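PDB 1VHZ: ADP compounds hydrolase nudE from Escherichia coli, which hydrolyses ADP-ribose, NADH and the dinucleotides Ap3A and Ap2A as a magnesium-dependent homodimer of the Nudix family. Local coordinates for residues Val55-Asp60 with Ile128-Asp133; Leu62-Glu67 with Leu77-Gly82. All blocks are in the same frame, centred on the assembly; numbering follows the deposited sequence.

How the interactions relate
Both contacts are largely buried and belong to the mixed sheet of the Nudix fold, interaction 2 being nested along the chain inside the loop that interaction 1 closes. Strand 51-58 supplies one side of interaction 1, and strand 61-69, which follows it, one side of interaction 2. The two contacts meet where Ile-63 N lies 3.0 Å from Pro-56 O, a probable hydrogen bond, and where Val-55 CG2 packs 3.8 Å from Phe-79 CG. Interaction 1 is a parallel pairing held mostly by backbone bonds, with valine and isoleucine on one face and proline and alanine on the other. Interaction 2 buries more surface and is antiparallel only as far as Gly-78, where the chain swings away; it goes from leucine and phenylalanine packing to water-bridged polar groups, with Ser-80 beside residues that by similarity bind the metal.

Interaction 1: Val55-Asp60 with Ile128-Asp133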
loop_
_atom_site.group_PDB
_atom_site.type_symbol
_atom_site.label_atom_id
_atom_site.label_comp_id
_atom_site.label_asym_id
_atom_site.label_seq_id
_atom_site.Cartn_x
_atom_site.Cartn_y
_atom_site.Cartn_z
ATOM N N VAL A 55 -4.211 9.617 -12.402
ATOM C CA VAL A 55 -4.718 10.794 -11.741
ATOM C C VAL A 55 -5.003 11.877 -12.791
ATOM O O VAL A 55 -4.129 12.663 -13.147
ATOM C CB VAL A 55 -3.703 11.311 -10.702
ATOM C CG1 VAL A 55 -4.237 12.545 -10.001
ATOM C CG2 VAL A 55 -3.392 10.220 -9.657
ATOM N N PRO A 56 -6.240 11.928 -13.255
ATOM C CA PRO A 56 -6.688 12.893 -14.232
ATOM C C PRO A 56 -7.026 14.237 -13.608
ATOM O O PRO A 56 -7.648 14.325 -12.546
ATOM C CB PRO A 56 -7.928 12.280 -14.856
ATOM C CG PRO A 56 -8.142 10.971 -14.186
ATOM C CD PRO A 56 -7.355 11.002 -12.905
ATOM N N ILE A 57 -6.539 15.293 -14.237
ATOM C CA ILE A 57 -6.791 16.668 -13.818
ATOM C C ILE A 57 -7.446 17.412 -14.987
ATOM O O ILE A 57 -6.887 17.344 -16.095
ATOM C CB ILE A 57 -5.482 17.407 -13.466
ATOM C CG1 ILE A 57 -4.763 16.705 -12.324
ATOM C CG2 ILE A 57 -5.769 18.875 -13.146
ATOM C CD1 ILE A 57 -3.401 17.199 -11.953
ATOM N N VAL A 58 -8.616 17.982 -14.792
ATOM C CA VAL A 58 -9.313 18.755 -15.812
ATOM C C VAL A 58 -9.970 19.969 -15.149
ATOM O O VAL A 58 -10.500 19.864 -14.048
ATOM C CB VAL A 58 -10.318 17.961 -16.637
ATOM C CG1 VAL A 58 -11.190 17.073 -15.775
ATOM C CG2 VAL A 58 -11.228 18.885 -17.476
ATOM N N ASP A 59 -9.794 21.159 -15.721
ATOM C CA ASP A 59 -10.376 22.382 -15.176
ATOM C C ASP A 59 -10.184 22.501 -13.670
ATOM O O ASP A 59 -11.134 22.642 -12.882
ATOM C CB ASP A 59 -11.877 22.455 -15.506
ATOM C CG ASP A 59 -12.161 22.477 -16.995
ATOM O OD1 ASP A 59 -11.398 23.117 -17.753
ATOM O OD2 ASP A 59 -13.164 21.854 -17.422
ATOM N N ASP A 60 -8.947 22.413 -13.213
ATOM C CA ASP A 60 -8.586 22.517 -11.822
ATOM C C ASP A 60 -9.258 21.553 -10.869
ATOM O O ASP A 60 -9.399 21.826 -9.671
ATOM C CB ASP A 60 -8.790 23.981 -11.356
ATOM C CG ASP A 60 -7.551 24.765 -11.801
ATOM O OD1 ASP A 60 -7.590 25.276 -12.938
ATOM O OD2 ASP A 60 -6.575 24.800 -11.024
ATOM N N ILE A 128 2.364 5.355 -10.953
ATOM C CA ILE A 128 1.465 6.500 -10.833
ATOM C C ILE A 128 1.631 7.460 -11.990
ATOM O O ILE A 128 2.720 7.975 -12.284
ATOM C CB ILE A 128 1.701 7.239 -9.490
ATOM C CG1 ILE A 128 1.401 6.265 -8.338
ATOM C CG2 ILE A 128 0.820 8.469 -9.396
ATOM C CD1 ILE A 128 1.934 6.737 -6.995
ATOM N N VAL A 129 0.554 7.698 -12.734
ATOM C CA VAL A 129 0.622 8.599 -13.883
ATOM C C VAL A 129 -0.370 9.752 -13.757
ATOM O O VAL A 129 -1.516 9.501 -13.370
ATOM C CB VAL A 129 0.294 7.813 -15.175
ATOM C CG1 VAL A 129 0.255 8.725 -16.395
ATOM C CG2 VAL A 129 1.257 6.671 -15.417
ATOM N N VAL A 130 0.023 10.962 -14.133
ATOM C CA VAL A 130 -0.905 12.105 -14.103
ATOM C C VAL A 130 -1.371 12.356 -15.544
ATOM O O VAL A 130 -0.538 12.355 -16.450
ATOM C CB VAL A 130 -0.247 13.393 -13.585
ATOM C CG1 VAL A 130 -1.250 14.558 -13.533
ATOM C CG2 VAL A 130 0.356 13.157 -12.220
ATOM N N ALA A 131 -2.666 12.494 -15.743
ATOM C CA ALA A 131 -3.279 12.722 -17.030
ATOM C C ALA A 131 -3.906 14.111 -17.157
ATOM O O ALA A 131 -4.734 14.493 -16.308
ATOM C CB ALA A 131 -4.440 11.737 -17.214
ATOM N N GLN A 132 -3.482 14.873 -18.145
ATOM C CA GLN A 132 -4.018 16.199 -18.412
ATOM C C GLN A 132 -4.310 16.328 -19.914
ATOM O O GLN A 132 -3.804 15.544 -20.718
ATOM C CB GLN A 132 -3.076 17.327 -18.017
ATOM C CG GLN A 132 -2.444 17.190 -16.656
ATOM C CD GLN A 132 -1.436 18.276 -16.355
ATOM O OE1 GLN A 132 -1.816 19.342 -15.876
ATOM N NE2 GLN A 132 -0.173 18.015 -16.643
ATOM N N ASP A 133 -5.008 17.396 -20.265
ATOM C CA ASP A 133 -5.392 17.689 -21.635
ATOM C C ASP A 133 -6.176 16.505 -22.191
ATOM O O ASP A 133 -5.771 15.801 -23.116
ATOM C CB ASP A 133 -4.192 18.052 -22.496
ATOM C CG ASP A 133 -4.651 18.522 -23.883
ATOM O OD1 ASP A 133 -5.824 18.943 -24.002
ATOM O OD2 ASP A 133 -3.862 18.432 -24.832
HETATM O O HOH W 1 -6.237 18.684 -18.176
#
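Val-55 to Ile-57 pair with Val-129 to Ala-131 as parallel neighbours in the mixed sheet of the Nudix fold, strand 51-58 against strand 125-136, their axes 20° apart. Three backbone hydrogen bonds join them: Val-55 N gives its hydrogen to Val-129 O, Ala-131 N to Val-55 O, and Ile-57 N to Ala-131 O at 2.9 Å. Val-130 leads outward from its CB, 4.0 Å from Val-55 O, to CG1, which is anti to the backbone N (chi1 -179°) and comes to 3.5 Å from the same oxygen. CG1 also meets the tip of Ile-57, CD1, at 3.8 Å, the two side chains crossing obliquely. Val-178 and Trp-181 of helix 169-184 pack on this valine as well. On the other face of the sheet Pro-56 CB and Ala-131 CB stand 4.2 Å apart. Beyond Ile-57 the direct ladder gives way to a water, which donates to Ile-57 O at 2.6 Å and accepts from Asp-133 N at 2.7 Å.

Interaction 2: Leu62-Glu67 with Leu77-Gly82; sequences LILIRE and LGFSKG
Leu-64 and Phe-79 lie side by side, pointing the same way, where strand 61-69 meets its hairpin partner 74-78 and the chain that runs on into the Nudix box at Gly-82. Leu-64 CD1 reaches CE2 of the Phe-79 ring at 3.4 Å, obliquely to its plane, while Leu-62 CG comes to CE2 at the ring edge, 4.1 Å away. Ala-174 of helix 169-184 also touches this phenylalanine. Between Ile-65 and Gly-78 two backbone bonds close an antiparallel hydrogen-bonded pair: Ile-65 N to Gly-78 O at 2.8 Å, and Gly-78 N to Ile-65 O. Next along, the extended Arg-66 crosses Leu-77, whose CD1 sits 4.1 Å above the centre of one guanidinium face; the same methyl touches Leu-64 CB at 3.7 Å. Ile-65 holds CG1 between the backbone N and the carbonyl carbon (chi1 51°), and its CD1 ends 3.7 Å from Ser-80 CA. An alanine here would probably leave a gap beside Ser-80 and Gly-78 O, where CD1 and CG1 pack. That serine bonds through OG to Glu-101, a metal ligand by similarity. One water joins Ile-63 O to Ser-80 N, and another accepts from Lys-81 N and lies 2.7 Å from Glu-67 OE2. The chemistry thus divides the contact: side chains pack directly against one another on the apolar side, whereas water bridges the polar side, where Ser-80 stands beside the ligands assigned by similarity.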
loop_
_atom_site.group_PDB
_atom_site.type_symbol
_atom_site.label_atom_id
_atom_site.label_comp_id
_atom_site.label_asym_id
_atom_site.label_seq_id
_atom_site.Cartn_x
_atom_site.Cartn_y
_atom_site.Cartn_z
ATOM N N LEU A 62 -9.607 17.212 -9.789
ATOM C CA LEU A 62 -9.141 15.837 -9.897
ATOM C C LEU A 62 -10.389 15.056 -10.376
ATOM O O LEU A 62 -11.497 15.527 -10.071
ATOM C CB LEU A 62 -8.826 15.306 -8.506
ATOM C CG LEU A 62 -7.414 15.107 -8.026
ATOM C CD1 LEU A 62 -6.381 15.868 -8.815
ATOM C CD2 LEU A 62 -7.310 15.416 -6.538
ATOM N N ILE A 63 -10.228 13.983 -11.092
ATOM C CA ILE A 63 -11.358 13.156 -11.486
ATOM C C ILE A 63 -11.202 11.840 -10.681
ATOM O O ILE A 63 -10.239 11.123 -10.938
ATOM C CB ILE A 63 -11.455 12.751 -12.959
ATOM C CG1 ILE A 63 -11.498 13.945 -13.908
ATOM C CG2 ILE A 63 -12.714 11.891 -13.138
ATOM C CD1 ILE A 63 -12.620 14.922 -13.637
ATOM N N LEU A 64 -12.079 11.602 -9.729
ATOM C CA LEU A 64 -11.994 10.386 -8.915
ATOM C C LEU A 64 -13.114 9.448 -9.362
ATOM O O LEU A 64 -14.033 9.933 -10.017
ATOM C CB LEU A 64 -12.281 10.690 -7.447
ATOM C CG LEU A 64 -11.361 11.588 -6.630
ATOM C CD1 LEU A 64 -9.967 11.003 -6.528
ATOM C CD2 LEU A 64 -11.300 13.003 -7.163
ATOM N N ILE A 65 -13.044 8.178 -8.969
ATOM C CA ILE A 65 -14.098 7.245 -9.287
ATOM C C ILE A 65 -14.526 6.466 -8.033
ATOM O O ILE A 65 -13.777 6.378 -7.070
ATOM C CB ILE A 65 -13.739 6.234 -10.387
ATOM C CG1 ILE A 65 -12.401 5.562 -10.054
ATOM C CG2 ILE A 65 -13.672 6.896 -11.760
ATOM C CD1 ILE A 65 -12.195 4.237 -10.728
ATOM N N ARG A 66 -15.752 5.951 -8.049
ATOM C CA ARG A 66 -16.290 5.140 -6.967
ATOM C C ARG A 66 -16.300 3.703 -7.505
ATOM O O ARG A 66 -16.743 3.473 -8.625
ATOM C CB ARG A 66 -17.650 5.621 -6.493
ATOM C CG ARG A 66 -17.607 7.036 -5.919
ATOM C CD ARG A 66 -18.976 7.508 -5.431
ATOM N NE ARG A 66 -18.862 8.842 -4.841
ATOM C CZ ARG A 66 -18.369 9.167 -3.660
ATOM N NH1 ARG A 66 -18.327 10.457 -3.295
ATOM N NH2 ARG A 66 -17.908 8.241 -2.810
ATOM N N GLU A 67 -15.739 2.764 -6.755
ATOM C CA GLU A 67 -15.621 1.392 -7.242
ATOM C C GLU A 67 -15.777 0.383 -6.126
ATOM O O GLU A 67 -15.194 0.508 -5.038
ATOM C CB GLU A 67 -14.209 1.262 -7.889
ATOM C CG GLU A 67 -13.953 -0.083 -8.536
ATOM C CD GLU A 67 -12.817 -0.053 -9.552
ATOM O OE1 GLU A 67 -12.832 -0.857 -10.509
ATOM O OE2 GLU A 67 -11.902 0.783 -9.412
ATOM N N LEU A 77 -13.497 5.385 -2.854
ATOM C CA LEU A 77 -13.448 6.642 -3.572
ATOM C C LEU A 77 -11.946 6.815 -3.897
ATOM O O LEU A 77 -11.137 6.704 -2.955
ATOM C CB LEU A 77 -13.884 7.840 -2.744
ATOM C CG LEU A 77 -13.610 9.219 -3.375
ATOM C CD1 LEU A 77 -14.380 9.383 -4.679
ATOM C CD2 LEU A 77 -13.970 10.349 -2.412
ATOM N N GLY A 78 -11.582 6.954 -5.158
ATOM C CA GLY A 78 -10.151 7.082 -5.431
ATOM C C GLY A 78 -9.814 7.213 -6.902
ATOM O O GLY A 78 -10.641 7.570 -7.726
ATOM N N PHE A 79 -8.552 6.946 -7.199
ATOM C CA PHE A 79 -8.029 7.049 -8.544
ATOM C C PHE A 79 -8.197 5.745 -9.316
ATOM O O PHE A 79 -8.152 4.649 -8.765
ATOM C CB PHE A 79 -6.554 7.467 -8.509
ATOM C CG PHE A 79 -6.339 8.744 -7.734
ATOM C CD1 PHE A 79 -5.593 8.751 -6.570
ATOM C CD2 PHE A 79 -6.917 9.933 -8.169
ATOM C CE1 PHE A 79 -5.397 9.931 -5.863
ATOM C CE2 PHE A 79 -6.732 11.107 -7.467
ATOM C CZ PHE A 79 -5.967 11.115 -6.310
ATOM N N SER A 80 -8.436 5.912 -10.595
ATOM C CA SER A 80 -8.606 4.792 -11.533
ATOM C C SER A 80 -7.334 3.980 -11.566
ATOM O O SER A 80 -6.205 4.497 -11.524
ATOM C CB SER A 80 -9.035 5.432 -12.870
ATOM O OG SER A 80 -8.512 4.703 -13.957
ATOM N N LYS A 81 -7.430 2.667 -11.520
ATOM C CA LYS A 81 -6.314 1.748 -11.481
ATOM C C LYS A 81 -6.564 0.556 -12.403
ATOM O O LYS A 81 -7.713 0.119 -12.536
ATOM C CB LYS A 81 -6.208 1.143 -10.040
ATOM C CG LYS A 81 -5.857 2.134 -8.968
ATOM C CD LYS A 81 -6.030 1.677 -7.542
ATOM C CE LYS A 81 -5.974 2.842 -6.556
ATOM N NZ LYS A 81 -7.285 3.541 -6.331
ATOM N N GLY A 82 -5.495 -0.024 -12.917
ATOM C CA GLY A 82 -5.606 -1.202 -13.777
ATOM C C GLY A 82 -4.226 -1.834 -13.963
ATOM O O GLY A 82 -3.224 -1.406 -13.401
HETATM O O HOH W 2 -9.359 8.394 -11.392
HETATM O O HOH W 3 -10.033 1.463 -11.168
HETATM O O HOH W 4 -10.596 2.610 -7.973
#